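Local coordinates for 3-deoxy-D-manno-octulosonate 8-phosphate phosphatase KdsC (Haemophilus influenzae, PDB 4HGP), which hydrolyses 3-deoxy-D-manno-octulosonate 8-phosphate to KDO and inorganic phosphate, a magnesium-dependent step in making lipopolysaccharide, at residues 10-15 with 102-107; 82-87 with 108-113. All coordinates share one frame; numbering follows the deposited sequence.

Contact 1. Residues 10-15 with 102-107; sequences FVITDV and TAYIGD. With MG (magnesium ion), chain B; VN4 (oxido(dioxo)vanadium), chain C.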
# COMPACT_ATOMS: atom_id res chain seq x y z
N PHE A 10 30.79 -3.87 6.11
CA PHE A 10 29.94 -4.88 5.49
C PHE A 10 28.54 -4.83 6.09
O PHE A 10 28.39 -4.82 7.31
CB PHE A 10 30.55 -6.26 5.71
CG PHE A 10 29.91 -7.36 4.91
CD1 PHE A 10 29.33 -7.10 3.67
CD2 PHE A 10 29.89 -8.66 5.39
CE1 PHE A 10 28.74 -8.12 2.94
CE2 PHE A 10 29.30 -9.68 4.67
CZ PHE A 10 28.73 -9.41 3.43
N VAL A 11 27.53 -4.78 5.23
CA VAL A 11 26.14 -4.79 5.66
C VAL A 11 25.38 -5.96 5.05
O VAL A 11 25.35 -6.12 3.82
CB VAL A 11 25.41 -3.49 5.27
CG1 VAL A 11 23.95 -3.57 5.68
CG2 VAL A 11 26.08 -2.27 5.89
N ILE A 12 24.76 -6.77 5.90
CA ILE A 12 23.90 -7.85 5.44
C ILE A 12 22.43 -7.52 5.74
O ILE A 12 22.08 -7.15 6.86
CB ILE A 12 24.26 -9.17 6.13
CG1 ILE A 12 25.75 -9.48 5.91
CG2 ILE A 12 23.36 -10.29 5.63
CD1 ILE A 12 26.23 -10.73 6.63
N THR A 13 21.58 -7.63 4.72
CA THR A 13 20.18 -7.28 4.91
C THR A 13 19.22 -8.43 4.60
O THR A 13 19.40 -9.18 3.64
CB THR A 13 19.79 -6.03 4.09
OG1 THR A 13 18.45 -5.64 4.42
CG2 THR A 13 19.91 -6.28 2.59
N ASP A 14 18.21 -8.56 5.45
CA ASP A 14 17.08 -9.41 5.17
C ASP A 14 16.20 -8.72 4.12
O ASP A 14 16.32 -7.52 3.92
CB ASP A 14 16.30 -9.62 6.46
CG ASP A 14 15.02 -10.34 6.24
OD1 ASP A 14 15.07 -11.39 5.58
OD2 ASP A 14 13.97 -9.83 6.68
N VAL A 15 15.33 -9.46 3.44
CA VAL A 15 14.51 -8.86 2.39
C VAL A 15 13.08 -8.57 2.82
O VAL A 15 12.64 -7.41 2.83
CB VAL A 15 14.47 -9.73 1.13
CG1 VAL A 15 13.68 -9.03 0.03
CG2 VAL A 15 15.88 -10.08 0.69
N THR A 102 30.78 -5.97 10.74
CA THR A 102 29.55 -6.33 10.03
C THR A 102 28.27 -5.86 10.73
O THR A 102 28.11 -6.04 11.93
CB THR A 102 29.44 -7.86 9.80
OG1 THR A 102 30.63 -8.35 9.18
CG2 THR A 102 28.24 -8.20 8.93
N ALA A 103 27.36 -5.27 9.95
CA ALA A 103 26.05 -4.85 10.43
C ALA A 103 24.92 -5.63 9.76
O ALA A 103 24.99 -5.91 8.56
CB ALA A 103 25.86 -3.37 10.22
N TYR A 104 23.89 -5.97 10.52
CA TYR A 104 22.76 -6.74 10.00
C TYR A 104 21.46 -6.02 10.32
O TYR A 104 21.31 -5.47 11.41
CB TYR A 104 22.71 -8.16 10.59
CG TYR A 104 21.63 -9.05 9.99
CD1 TYR A 104 21.91 -9.85 8.89
CD2 TYR A 104 20.34 -9.08 10.51
CE1 TYR A 104 20.93 -10.67 8.33
CE2 TYR A 104 19.35 -9.89 9.96
CZ TYR A 104 19.66 -10.69 8.87
OH TYR A 104 18.71 -11.50 8.29
N ILE A 105 20.53 -6.03 9.38
CA ILE A 105 19.23 -5.41 9.60
C ILE A 105 18.10 -6.42 9.31
O ILE A 105 18.06 -7.01 8.23
CB ILE A 105 19.10 -4.12 8.77
CG1 ILE A 105 17.69 -3.52 8.90
CG2 ILE A 105 19.47 -4.38 7.32
CD1 ILE A 105 17.55 -2.17 8.23
N GLY A 106 17.22 -6.62 10.28
CA GLY A 106 16.16 -7.62 10.17
C GLY A 106 14.83 -7.15 10.73
O GLY A 106 14.72 -6.00 11.16
N ASP A 107 13.82 -8.01 10.74
CA ASP A 107 12.51 -7.64 11.27
C ASP A 107 11.76 -8.72 12.04
O ASP A 107 10.69 -8.45 12.57
CB ASP A 107 11.59 -7.19 10.13
CG ASP A 107 11.04 -8.36 9.33
OD1 ASP A 107 11.81 -8.92 8.53
OD2 ASP A 107 9.86 -8.73 9.51
MG MG B . 12.13 -10.42 7.26
V VN4 C . 13.44 -12.61 5.03
O1 VN4 C . 13.92 -11.93 3.13
O2 VN4 C . 12.00 -11.69 6.22
O3 VN4 C . 14.64 -14.11 5.85
O HOH W 1 10.22 -11.05 7.72
O HOH W 2 12.95 -11.70 8.66
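Asp14 OD2 and Asp107 OD1 share the magnesium ion, each 2.0 Å from it; two waters, the backbone O of Asp16 and an oxygen of the vanadium group, modelled implausibly close, complete its shell. Asp14 OD2 and Asp107 OD1 stand 3.0 Å apart, a separation the shared cation makes tolerable. With CG anti to its backbone N (chi1 173°), Asp14 also brings OD1 to 2.1 Å from the vanadium, so its two oxygens serve two different centres. Asp107 OD2 instead forms a salt bridge with Arg39 of the second subunit.

Behind the metal, strands 10-13 and 102-106 run parallel, central neighbours in the Rossmann-like sheet of the HAD fold. Ile12 lies between the carbonyl of Ala103 and the N-H of Ile105, with Ile12 N 2.8 Å from Ala103 O. On one sheet face Ile12 CG2 lies 3.6 Å from Tyr104 CD1; on the other, beta-branched Thr13 and Ile105 run side by side, OG1 to CG2. A last bond, Asp14 N to Ile105 O, is nearly straight at 174°. Asp14 is thus tied to the sheet while its carboxylate bridges metal and phosphate mimic, consistent with the role of this aspartate as nucleophile in the HAD family.

Contact 2. Residues 82-87 with 108-113; sequences LEKETA and DSVDLP. With KDO (3-deoxy-alpha-D-manno-oct-2-ulopyranosonic acid), chain D; VN4 (oxido(dioxo)vanadium), chain C.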
# COMPACT_ATOMS: atom_id res chain seq x y z
N LEU A 82 17.07 -20.30 6.02
CA LEU A 82 16.33 -20.02 7.24
C LEU A 82 17.18 -20.10 8.50
O LEU A 82 16.82 -19.54 9.54
CB LEU A 82 15.13 -20.96 7.36
CG LEU A 82 13.97 -20.60 6.43
CD1 LEU A 82 12.90 -21.66 6.51
CD2 LEU A 82 13.41 -19.25 6.81
N GLU A 83 18.30 -20.81 8.41
CA GLU A 83 19.27 -20.82 9.49
C GLU A 83 20.33 -19.81 9.11
O GLU A 83 21.13 -20.04 8.21
CB GLU A 83 19.86 -22.22 9.67
CG GLU A 83 20.75 -22.39 10.90
CD GLU A 83 22.18 -21.94 10.66
OE1 GLU A 83 22.83 -22.50 9.74
OE2 GLU A 83 22.65 -21.03 11.37
N LYS A 84 20.33 -18.67 9.80
CA LYS A 84 21.07 -17.49 9.33
C LYS A 84 22.37 -17.19 10.06
O LYS A 84 23.13 -16.32 9.64
CB LYS A 84 20.16 -16.26 9.35
CG LYS A 84 19.06 -16.29 8.31
CD LYS A 84 18.31 -14.98 8.28
CE LYS A 84 17.26 -15.00 7.20
NZ LYS A 84 16.57 -13.69 7.08
N GLU A 85 22.65 -17.90 11.15
CA GLU A 85 23.90 -17.70 11.86
C GLU A 85 25.08 -18.14 11.02
O GLU A 85 25.99 -17.36 10.77
CB GLU A 85 23.94 -18.46 13.18
CG GLU A 85 25.29 -18.37 13.86
CD GLU A 85 25.33 -19.14 15.16
OE1 GLU A 85 24.35 -19.05 15.93
OE2 GLU A 85 26.33 -19.85 15.39
N THR A 86 25.07 -19.40 10.59
CA THR A 86 26.14 -19.91 9.73
C THR A 86 26.19 -19.12 8.43
O THR A 86 27.27 -18.88 7.89
CB THR A 86 25.99 -21.42 9.42
OG1 THR A 86 24.71 -21.67 8.82
CG2 THR A 86 26.13 -22.25 10.69
N ALA A 87 25.03 -18.69 7.94
CA ALA A 87 24.98 -17.93 6.69
C ALA A 87 25.73 -16.60 6.81
O ALA A 87 26.44 -16.20 5.89
CB ALA A 87 23.54 -17.70 6.27
N ASP A 108 12.27 -9.94 12.06
CA ASP A 108 11.51 -11.04 12.65
C ASP A 108 12.42 -12.08 13.30
O ASP A 108 13.64 -11.99 13.22
CB ASP A 108 10.58 -11.68 11.60
CG ASP A 108 9.40 -12.42 12.21
OD1 ASP A 108 9.13 -12.26 13.42
OD2 ASP A 108 8.72 -13.17 11.46
N SER A 109 11.79 -13.07 13.94
CA SER A 109 12.48 -14.10 14.70
C SER A 109 13.62 -14.79 13.94
O SER A 109 14.65 -15.13 14.53
CB SER A 109 11.47 -15.14 15.18
OG SER A 109 10.49 -14.55 16.01
N VAL A 110 13.45 -14.98 12.63
CA VAL A 110 14.42 -15.67 11.79
C VAL A 110 15.75 -14.91 11.75
O VAL A 110 16.81 -15.48 11.44
CB VAL A 110 13.88 -15.87 10.35
CG1 VAL A 110 13.78 -14.53 9.62
CG2 VAL A 110 14.74 -16.85 9.55
N ASP A 111 15.68 -13.63 12.08
CA ASP A 111 16.84 -12.76 12.07
C ASP A 111 17.59 -12.78 13.39
O ASP A 111 18.71 -12.30 13.46
CB ASP A 111 16.39 -11.34 11.76
CG ASP A 111 15.75 -11.21 10.39
OD1 ASP A 111 16.39 -11.63 9.40
OD2 ASP A 111 14.61 -10.70 10.30
N LEU A 112 16.95 -13.32 14.43
CA LEU A 112 17.56 -13.40 15.76
C LEU A 112 18.95 -14.07 15.78
O LEU A 112 19.84 -13.60 16.48
CB LEU A 112 16.63 -14.08 16.76
CG LEU A 112 15.38 -13.33 17.24
CD1 LEU A 112 14.58 -14.21 18.19
CD2 LEU A 112 15.72 -11.99 17.89
N PRO A 113 19.15 -15.17 15.01
CA PRO A 113 20.53 -15.69 14.98
C PRO A 113 21.50 -14.77 14.21
O PRO A 113 22.69 -14.75 14.52
CB PRO A 113 20.37 -17.03 14.26
CG PRO A 113 18.94 -17.38 14.40
CD PRO A 113 18.22 -16.09 14.35
C1 KDO D . 5.99 -16.70 4.53
O1A KDO D . 5.99 -17.12 3.35
O1B KDO D . 5.11 -15.90 4.91
C2 KDO D . 7.05 -17.14 5.50
O2 KDO D . 6.80 -16.42 6.77
C3 KDO D . 6.97 -18.30 5.68
C4 KDO D . 7.95 -18.90 6.25
O4 KDO D . 8.04 -20.26 5.57
C5 KDO D . 9.32 -18.35 6.12
O5 KDO D . 9.83 -18.96 5.03
C6 KDO D . 9.59 -16.75 6.03
O6 KDO D . 8.42 -16.74 4.99
C7 KDO D . 10.71 -16.31 5.55
O7 KDO D . 11.25 -17.28 4.60
C8 KDO D . 11.76 -16.02 6.69
O8 KDO D . 12.83 -15.21 6.38
V VN4 C . 13.44 -12.61 5.03
O1 VN4 C . 13.92 -11.93 3.13
O2 VN4 C . 12.00 -11.69 6.22
O3 VN4 C . 14.64 -14.11 5.85
O HOH W 3 17.79 -18.15 11.37
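Lys84, on the N-terminal part of helix 84-95, occupies the place of the conserved lysine of HAD phosphatases, and here it meets the loop that leads from strand 102-106 into helix 112-117. Its chain is extended beyond CG and passes obliquely across Val110, with Lys84 CD 3.5 Å from Val110 O, before NZ reaches Asp111. The salt bridge from Lys84 NZ to Asp111 OD1 measures 3.1 Å; the nitrogen approaches on the syn side, 29° out of the carboxylate plane. Asp111 OD1 is also hydrogen-bonded to Tyr104 OH. The other oxygen, OD2, turns its anti lone pair to Asp108 N and also receives the N-H of Asp107, so the carboxylate is held against the loop backbone while it positions the lysine.

NZ also points to O3 of the vanadium group, but the two are modelled so close that the length of this bond is doubtful. In this family such a lysine is thought to help hold the phosphate and the nucleophile in place, and its binding of substrate is inferred by similarity. A long, flexible side chain suits the task, since it spans from the helix to the anion.

Beside it, the branched apolar residues shape the wall next to the sugar: Val110 CG1 lies 3.4 Å from KDO O8, and Leu82 CD2 3.6 Å from KDO C8. Val110 CG2 rests 3.9 Å from Leu82 CD2. One water ties the backbones together, donating to Leu82 O and Val110 O and accepting from Lys84 N. Farther along, the compact ring of Pro113 sets its CB 4.0 Å from Glu85 CB.

Contacts 1 and 2, with centres about 11 Å apart, meet at the vanadium group, which both touch. Asp14 OD1 of contact 1 forms a salt bridge of 3.1 Å with Lys84 NZ of contact 2, and Tyr104 OH lies 2.6 Å from Asp111 OD1. Acid, lysine, second acid and phenol therefore form a continuous polar network beside the vanadium group. Contact 1 provides two of the magnesium ligands and the presumed nucleophile; contact 2 adds the lysine and an apolar wall next to KDO. The chain alternates between them: helix 84-95 precedes strand 102-106, whose end leads through Asp107 into 108-113.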